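Kinesin-like protein KAR3 (Saccharomyces cerevisiae, PDB 1F9V) is a kinesin-14 motor whose ATPase motor domain, here holding ADP and magnesium, probably drives movement toward microtubule minus ends. Local coordinates at residues Gln78-Leu81 / Asn85-Ile88; Val133-Ile138 / Glu193-Lys198; Met40-Ile45 / Ser323-Thr328. The protein carries 2 engineered substitutions. One frame throughout, in Å; residues are numbered along the deposited sequence.

Interaction 1. Residues Gln78-Leu81 / Asn85-Ile88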
loop_
_atom_site.group_PDB
_atom_site.type_symbol
_atom_site.label_atom_id
_atom_site.label_comp_id
_atom_site.label_asym_id
_atom_site.label_seq_id
_atom_site.Cartn_x
_atom_site.Cartn_y
_atom_site.Cartn_z
ATOM N N GLN A 78 8.921 2.676 11.035
ATOM C CA GLN A 78 10.141 2.718 11.833
ATOM C C GLN A 78 10.559 1.323 12.296
ATOM O O GLN A 78 11.714 1.101 12.651
ATOM C CB GLN A 78 9.980 3.660 13.032
ATOM C CG GLN A 78 9.120 3.138 14.163
ATOM C CD GLN A 78 8.821 4.212 15.194
ATOM O OE1 GLN A 78 8.787 3.942 16.392
ATOM N NE2 GLN A 78 8.605 5.438 14.731
ATOM N N SER A 79 9.627 0.376 12.271
ATOM C CA SER A 79 9.930 -0.987 12.682
ATOM C C SER A 79 10.998 -1.599 11.765
ATOM O O SER A 79 11.655 -2.573 12.129
ATOM C CB SER A 79 8.656 -1.842 12.672
ATOM O OG SER A 79 8.302 -2.228 11.355
ATOM N N SER A 80 11.179 -1.018 10.582
ATOM C CA SER A 80 12.178 -1.511 9.637
ATOM C C SER A 80 13.593 -1.317 10.176
ATOM O O SER A 80 14.533 -1.974 9.721
ATOM C CB SER A 80 12.044 -0.795 8.299
ATOM O OG SER A 80 11.346 -1.603 7.369
ATOM N N LEU A 81 13.746 -0.409 11.138
ATOM C CA LEU A 81 15.054 -0.155 11.735
ATOM C C LEU A 81 15.401 -1.294 12.686
ATOM O O LEU A 81 16.564 -1.487 13.046
ATOM C CB LEU A 81 15.050 1.183 12.476
ATOM C CG LEU A 81 14.940 2.385 11.530
ATOM C CD1 LEU A 81 14.345 3.570 12.270
ATOM C CD2 LEU A 81 16.309 2.730 10.972
ATOM N N ASN A 85 10.350 -6.349 7.954
ATOM C CA ASN A 85 10.058 -5.993 6.582
ATOM C C ASN A 85 8.677 -5.357 6.671
ATOM O O ASN A 85 7.857 -5.759 7.506
ATOM C CB ASN A 85 9.992 -7.225 5.693
ATOM C CG ASN A 85 11.358 -7.817 5.425
ATOM O OD1 ASN A 85 12.373 -7.117 5.450
ATOM N ND2 ASN A 85 11.388 -9.115 5.167
ATOM N N VAL A 86 8.424 -4.384 5.809
ATOM C CA VAL A 86 7.154 -3.676 5.834
ATOM C C VAL A 86 6.568 -3.531 4.445
ATOM O O VAL A 86 7.287 -3.261 3.486
ATOM C CB VAL A 86 7.351 -2.257 6.446
ATOM C CG1 VAL A 86 6.119 -1.386 6.196
ATOM C CG2 VAL A 86 7.655 -2.370 7.920
ATOM N N CYS A 87 5.253 -3.718 4.344
ATOM C CA CYS A 87 4.545 -3.548 3.079
ATOM C C CYS A 87 3.362 -2.618 3.322
ATOM O O CYS A 87 2.638 -2.774 4.305
ATOM C CB CYS A 87 4.000 -4.881 2.544
ATOM S SG CYS A 87 5.195 -5.930 1.689
ATOM N N ILE A 88 3.190 -1.642 2.439
ATOM C CA ILE A 88 2.054 -0.732 2.518
ATOM C C ILE A 88 1.457 -0.714 1.121
ATOM O O ILE A 88 2.136 -0.358 0.155
ATOM C CB ILE A 88 2.469 0.699 2.919
ATOM C CG1 ILE A 88 3.047 0.688 4.339
ATOM C CG2 ILE A 88 1.252 1.625 2.830
ATOM C CD1 ILE A 88 3.485 2.055 4.857
#

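Interaction 2. Residues Val133-Ile138 / Glu193-Lys198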
loop_
_atom_site.group_PDB
_atom_site.type_symbol
_atom_site.label_atom_id
_atom_site.label_comp_id
_atom_site.label_asym_id
_atom_site.label_seq_id
_atom_site.Cartn_x
_atom_site.Cartn_y
_atom_site.Cartn_z
ATOM N N VAL A 133 21.110 3.382 3.501
ATOM C CA VAL A 133 19.828 3.276 2.830
ATOM C C VAL A 133 19.952 3.263 1.316
ATOM O O VAL A 133 20.610 4.122 0.732
ATOM C CB VAL A 133 18.913 4.459 3.223
ATOM C CG1 VAL A 133 17.526 4.280 2.614
ATOM C CG2 VAL A 133 18.830 4.563 4.739
ATOM N N ASN A 134 19.331 2.280 0.678
ATOM C CA ASN A 134 19.349 2.219 -0.774
ATOM C C ASN A 134 17.938 1.860 -1.236
ATOM O O ASN A 134 17.182 1.223 -0.504
ATOM C CB ASN A 134 20.414 1.226 -1.280
ATOM C CG ASN A 134 20.046 -0.218 -1.046
ATOM O OD1 ASN A 134 19.779 -0.962 -1.997
ATOM N ND2 ASN A 134 20.047 -0.636 0.212
ATOM N N CYS A 135 17.573 2.292 -2.434
ATOM C CA CYS A 135 16.224 2.041 -2.920
ATOM C C CYS A 135 16.119 1.715 -4.397
ATOM O O CYS A 135 17.057 1.919 -5.170
ATOM C CB CYS A 135 15.353 3.270 -2.633
ATOM S SG CYS A 135 15.811 4.757 -3.592
ATOM N N GLU A 136 14.951 1.206 -4.771
ATOM C CA GLU A 136 14.628 0.887 -6.149
ATOM C C GLU A 136 13.200 1.383 -6.335
ATOM O O GLU A 136 12.433 1.456 -5.370
ATOM C CB GLU A 136 14.668 -0.622 -6.404
ATOM C CG GLU A 136 16.034 -1.264 -6.231
ATOM C CD GLU A 136 16.264 -1.743 -4.815
ATOM O OE1 GLU A 136 15.353 -2.388 -4.256
ATOM O OE2 GLU A 136 17.347 -1.475 -4.254
ATOM N N PHE A 137 12.859 1.741 -7.565
ATOM C CA PHE A 137 11.513 2.205 -7.890
ATOM C C PHE A 137 11.140 1.509 -9.188
ATOM O O PHE A 137 11.678 1.822 -10.260
ATOM C CB PHE A 137 11.483 3.732 -8.063
ATOM C CG PHE A 137 10.101 4.334 -7.985
ATOM C CD1 PHE A 137 9.009 3.587 -7.548
ATOM C CD2 PHE A 137 9.896 5.655 -8.359
ATOM C CE1 PHE A 137 7.731 4.152 -7.485
ATOM C CE2 PHE A 137 8.627 6.226 -8.301
ATOM C CZ PHE A 137 7.545 5.469 -7.863
ATOM N N ILE A 138 10.229 0.548 -9.083
ATOM C CA ILE A 138 9.803 -0.214 -10.240
ATOM C C ILE A 138 8.295 -0.177 -10.391
ATOM O O ILE A 138 7.579 0.333 -9.531
ATOM C CB ILE A 138 10.223 -1.709 -10.110
ATOM C CG1 ILE A 138 9.492 -2.355 -8.928
ATOM C CG2 ILE A 138 11.740 -1.823 -9.909
ATOM C CD1 ILE A 138 9.587 -3.875 -8.881
ATOM N N GLU A 193 14.316 13.149 -3.801
ATOM C CA GLU A 193 13.819 14.069 -4.816
ATOM C C GLU A 193 14.331 13.631 -6.181
ATOM O O GLU A 193 13.574 13.566 -7.147
ATOM C CB GLU A 193 14.309 15.488 -4.525
ATOM C CG GLU A 193 13.200 16.512 -4.371
ATOM C CD GLU A 193 13.518 17.552 -3.310
ATOM O OE1 GLU A 193 13.055 18.705 -3.453
ATOM O OE2 GLU A 193 14.231 17.218 -2.335
ATOM N N ILE A 194 15.625 13.331 -6.250
ATOM C CA ILE A 194 16.243 12.895 -7.496
ATOM C C ILE A 194 15.576 11.617 -8.001
ATOM O O ILE A 194 15.344 11.459 -9.202
ATOM C CB ILE A 194 17.755 12.626 -7.308
ATOM C CG1 ILE A 194 18.475 13.925 -6.945
ATOM C CG2 ILE A 194 18.341 12.032 -8.582
ATOM C CD1 ILE A 194 19.734 13.706 -6.140
ATOM N N ILE A 195 15.273 10.711 -7.074
ATOM C CA ILE A 195 14.633 9.443 -7.407
ATOM C C ILE A 195 13.243 9.671 -7.994
ATOM O O ILE A 195 12.931 9.200 -9.093
ATOM C CB ILE A 195 14.483 8.540 -6.157
ATOM C CG1 ILE A 195 15.823 8.433 -5.417
ATOM C CG2 ILE A 195 13.952 7.167 -6.567
ATOM C CD1 ILE A 195 16.910 7.723 -6.193
ATOM N N LEU A 196 12.407 10.392 -7.252
ATOM C CA LEU A 196 11.046 10.681 -7.690
ATOM C C LEU A 196 11.067 11.449 -9.006
ATOM O O LEU A 196 10.295 11.162 -9.915
ATOM C CB LEU A 196 10.308 11.483 -6.617
ATOM C CG LEU A 196 10.051 10.716 -5.319
ATOM C CD1 LEU A 196 9.566 11.666 -4.237
ATOM C CD2 LEU A 196 9.034 9.621 -5.574
ATOM N N LYS A 197 11.966 12.420 -9.102
ATOM C CA LYS A 197 12.100 13.225 -10.306
ATOM C C LYS A 197 12.446 12.336 -11.499
ATOM O O LYS A 197 11.905 12.502 -12.596
ATOM C CB LYS A 197 13.199 14.265 -10.106
ATOM C CG LYS A 197 12.784 15.444 -9.242
ATOM C CD LYS A 197 13.821 16.548 -9.297
ATOM C CE LYS A 197 13.729 17.314 -10.598
ATOM N NZ LYS A 197 13.194 16.498 -11.733
ATOM N N LYS A 198 13.354 11.390 -11.270
ATOM C CA LYS A 198 13.796 10.459 -12.303
ATOM C C LYS A 198 12.641 9.589 -12.802
ATOM O O LYS A 198 12.438 9.436 -14.009
ATOM C CB LYS A 198 14.914 9.571 -11.745
ATOM C CG LYS A 198 15.680 8.773 -12.791
ATOM C CD LYS A 198 17.205 8.871 -12.614
ATOM C CE LYS A 198 17.631 9.303 -11.206
ATOM N NZ LYS A 198 18.894 8.637 -10.764
#

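Interaction 3. Residues Met40-Ile45 / Ser323-Thr328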
loop_
_atom_site.group_PDB
_atom_site.type_symbol
_atom_site.label_atom_id
_atom_site.label_comp_id
_atom_site.label_asym_id
_atom_site.label_seq_id
_atom_site.Cartn_x
_atom_site.Cartn_y
_atom_site.Cartn_z
ATOM N N MET A 40 -17.817 2.304 10.091
ATOM C CA MET A 40 -18.453 3.202 9.141
ATOM C C MET A 40 -19.664 2.505 8.532
ATOM O O MET A 40 -19.768 1.274 8.554
ATOM C CB MET A 40 -17.461 3.609 8.042
ATOM C CG MET A 40 -17.028 2.468 7.131
ATOM S SD MET A 40 -15.676 2.936 6.021
ATOM C CE MET A 40 -16.558 3.968 4.842
ATOM N N GLU A 41 -20.582 3.308 7.999
ATOM C CA GLU A 41 -21.797 2.797 7.377
ATOM C C GLU A 41 -21.990 3.468 6.034
ATOM O O GLU A 41 -21.818 4.676 5.905
ATOM C CB GLU A 41 -23.014 3.071 8.260
ATOM C CG GLU A 41 -23.073 2.212 9.504
ATOM C CD GLU A 41 -24.114 2.697 10.493
ATOM O OE1 GLU A 41 -24.948 3.543 10.108
ATOM O OE2 GLU A 41 -24.100 2.236 11.656
ATOM N N VAL A 42 -22.342 2.671 5.033
ATOM C CA VAL A 42 -22.556 3.182 3.691
ATOM C C VAL A 42 -23.965 2.814 3.261
ATOM O O VAL A 42 -24.369 1.657 3.356
ATOM C CB VAL A 42 -21.543 2.568 2.683
ATOM C CG1 VAL A 42 -21.831 3.066 1.274
ATOM C CG2 VAL A 42 -20.122 2.927 3.093
ATOM N N THR A 43 -24.707 3.804 2.782
ATOM C CA THR A 43 -26.075 3.581 2.339
ATOM C C THR A 43 -26.340 4.235 0.988
ATOM O O THR A 43 -25.909 5.360 0.741
ATOM C CB THR A 43 -27.082 4.159 3.344
ATOM O OG1 THR A 43 -26.750 3.722 4.664
ATOM C CG2 THR A 43 -28.487 3.701 3.002
ATOM N N LYS A 44 -27.041 3.521 0.113
ATOM C CA LYS A 44 -27.398 4.046 -1.199
ATOM C C LYS A 44 -28.845 4.525 -1.084
ATOM O O LYS A 44 -29.690 3.819 -0.530
ATOM C CB LYS A 44 -27.279 2.957 -2.269
ATOM C CG LYS A 44 -25.834 2.671 -2.681
ATOM C CD LYS A 44 -25.750 1.533 -3.694
ATOM C CE LYS A 44 -26.645 1.792 -4.902
ATOM N NZ LYS A 44 -25.877 2.081 -6.145
ATOM N N ILE A 45 -29.118 5.719 -1.601
ATOM C CA ILE A 45 -30.451 6.313 -1.524
ATOM C C ILE A 45 -31.570 5.462 -2.131
ATOM O O ILE A 45 -32.708 5.518 -1.667
ATOM C CB ILE A 45 -30.462 7.728 -2.174
ATOM C CG1 ILE A 45 -31.645 8.536 -1.641
ATOM C CG2 ILE A 45 -30.536 7.620 -3.684
ATOM C CD1 ILE A 45 -31.689 9.961 -2.150
ATOM N N SER A 323 -21.419 9.368 -7.285
ATOM C CA SER A 323 -21.147 8.784 -8.593
ATOM C C SER A 323 -20.197 7.596 -8.497
ATOM O O SER A 323 -20.142 6.762 -9.399
ATOM C CB SER A 323 -20.559 9.835 -9.539
ATOM O OG SER A 323 -19.306 10.306 -9.072
ATOM N N HIS A 324 -19.462 7.515 -7.393
ATOM C CA HIS A 324 -18.499 6.434 -7.194
ATOM C C HIS A 324 -18.925 5.423 -6.142
ATOM O O HIS A 324 -18.152 4.525 -5.799
ATOM C CB HIS A 324 -17.147 7.007 -6.760
ATOM C CG HIS A 324 -16.636 8.100 -7.642
ATOM N ND1 HIS A 324 -16.387 9.373 -7.176
ATOM C CD2 HIS A 324 -16.286 8.101 -8.949
ATOM C CE1 HIS A 324 -15.904 10.112 -8.159
ATOM N NE2 HIS A 324 -15.833 9.365 -9.244
ATOM N N ILE A 325 -20.143 5.554 -5.629
ATOM C CA ILE A 325 -20.605 4.666 -4.568
ATOM C C ILE A 325 -20.507 3.160 -4.825
ATOM O O ILE A 325 -20.236 2.381 -3.909
ATOM C CB ILE A 325 -22.053 5.022 -4.153
ATOM C CG1 ILE A 325 -22.341 4.454 -2.767
ATOM C CG2 ILE A 325 -23.037 4.525 -5.190
ATOM C CD1 ILE A 325 -21.476 5.055 -1.683
ATOM N N ASN A 326 -20.717 2.737 -6.061
ATOM C CA ASN A 326 -20.644 1.312 -6.343
ATOM C C ASN A 326 -19.212 0.803 -6.249
ATOM O O ASN A 326 -18.970 -0.273 -5.700
ATOM C CB ASN A 326 -21.235 1.025 -7.718
ATOM C CG ASN A 326 -22.746 1.166 -7.729
ATOM O OD1 ASN A 326 -23.411 0.916 -6.720
ATOM N ND2 ASN A 326 -23.293 1.574 -8.867
ATOM N N GLU A 327 -18.265 1.577 -6.762
ATOM C CA GLU A 327 -16.867 1.168 -6.700
ATOM C C GLU A 327 -16.378 1.284 -5.268
ATOM O O GLU A 327 -15.519 0.518 -4.829
ATOM C CB GLU A 327 -16.008 2.037 -7.616
ATOM C CG GLU A 327 -15.996 1.591 -9.069
ATOM C CD GLU A 327 -15.569 0.136 -9.258
ATOM O OE1 GLU A 327 -15.008 -0.482 -8.322
ATOM O OE2 GLU A 327 -15.798 -0.390 -10.361
ATOM N N THR A 328 -16.921 2.255 -4.535
ATOM C CA THR A 328 -16.543 2.443 -3.144
ATOM C C THR A 328 -16.950 1.199 -2.362
ATOM O O THR A 328 -16.186 0.694 -1.539
ATOM C CB THR A 328 -17.230 3.678 -2.536
ATOM O OG1 THR A 328 -16.596 4.859 -3.033
ATOM C CG2 THR A 328 -17.124 3.659 -1.017
HETATM O O HOH W 1 -26.218 2.801 -8.747
#

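Interaction 1. Residues Gln78-Leu81 / Asn85-Ile88
The turn from helix 66-77 into the central strand 86-91 is packed by Ser-79 and Ser-80 against Val-86. The two hydroxyls reach the same methyl group: Ser-79 OG lies 3.5 Å from Val-86 CG2, and Ser-80 OG 3.8 Å from that same Val-86 CG2. Seen from the methyl carbon, the two oxygens arrive at nearly a right angle, and Ser-79 OG and Ser-80 OG stand 5.1 Å apart. Ser-79 OG is hydrogen-bonded to Leu-76 O at the end of the preceding helix, and Ser-80 OG to Tyr-84 O just before the strand, so both buried hydroxyls are satisfied by main-chain carbonyls while their flanks pack on carbon. The valine meets them with the branch that lies beside its own backbone N, its other methyl being anti to that N (chi1 167°). This is the last leg of a beta-alpha-beta crossover in the kinesin motor domain, and strand 86-91 runs on into the P-loop, whose residues Gln-93 to Thr-99 line the pocket of one bound ADP. On the turn side the chain coils as a 3-10 segment, Leu-81 N donating to Gln-78 O at 2.9 Å. Further packing on Val-86 comes from Leu-76 and from Leu-240 of the neighbouring strand 235-244. A second ADP, whose pocket Leu-76 helps to line, lies about 7 Å from the side chain of Ser-79.

Interaction 2. Residues Val133-Ile138 / Glu193-Lys198
Cys-135 and Phe-137 of strand 130-141 pack against Ile-195 and Leu-196 of helix 192-199, joining this short helix to the large mixed sheet of the kinesin motor domain. The axes of the two segments run nearly parallel, 15° apart, with a closest approach of 9.8 Å. Only apolar side-chain contacts are found across the interface, and they fall into two kinds. The first is aliphatic and sulfur packing around Ile-195: Cys-135 SG sits 4.1 Å from Ile-195 CD1, and the same sulfur is equally near Ile-195 CG1, so it rests alongside that branch. The isoleucine's other branch, CG2, anti to its backbone N, turns instead to Phe-137, two residues further along the strand and on the same side, with Ile-195 CG2 4.5 Å from Phe-137 CB. Phe-221 and Leu-149 add to the packing on Ile-195. In kinesins this helix leads into the first switch region; residues 201-211, which follow it, are not modelled here. The second kind is aromatic: Phe-137 meets the ring of Phe-221 with planes at about 60°, and across to the helix Leu-196 CD2 approaches Phe-137 CE2 obliquely at 4.4 Å.

Interaction 3. Residues Met40-Ile45 / Ser323-Thr328
Bends at chi3 (54°) and chi4 turn the outer part of Lys-44 toward the start of helix 325-338, where its ammonium meets Asn-326. Ile-325 holds its CG1 branch opposite the backbone N (chi1 -160°), which, with the bend at chi2, directs CD1 at the strand: Ile-325 CD1 and Val-42 CG1 touch tip to tip at 3.6 Å. The lysine stem uses the same isoleucine, Lys-44 CG lying 3.9 Å from Ile-325 CG1. Farther out, Lys-44 NZ donates a 2.8 Å hydrogen bond to Asn-326 OD1. The C=O···N angle is 124°, the donor tilted somewhat out of the carbonyl plane. A water accepts from Lys-44 NZ at 2.7 Å and from Asn-326 ND2 at 3.2 Å; both polar atoms of the amide thus have a partner, which probably favours this rotation. With an alanine in place of Lys-44, Asn-326 OD1 and the water would lose their ammonium donor, and the amide would probably turn more freely beside a less covered Ile-325. Leu-329 and Leu-332 extend the apolar surface along the helix. The contact thus seats helix 325-338 against the middle strand of the three-stranded antiparallel sheet that forms the small lobe of kinesin motor domains.

From the N terminus, strand 38-44 comes first and opens interaction 3, which closes only at 323-328. Interaction 1 closes the tightest loop, with three residues between its segments. Interaction 2 follows in series, spanning 54 residues between 133-138 and 193-198. Both are nested inside the long loop closed by interaction 3, and nothing crosses. Interaction 1 ties the turn after helix 66-77 to the large mixed sheet, and interaction 2 ties helix 192-199 to it; their centres are about 17 Å apart. Interaction 3 lies on the opposite side of the chain's centre, its centre about 33 Å and about 37 Å from those two, and joins the small antiparallel sheet to the C-terminal helix.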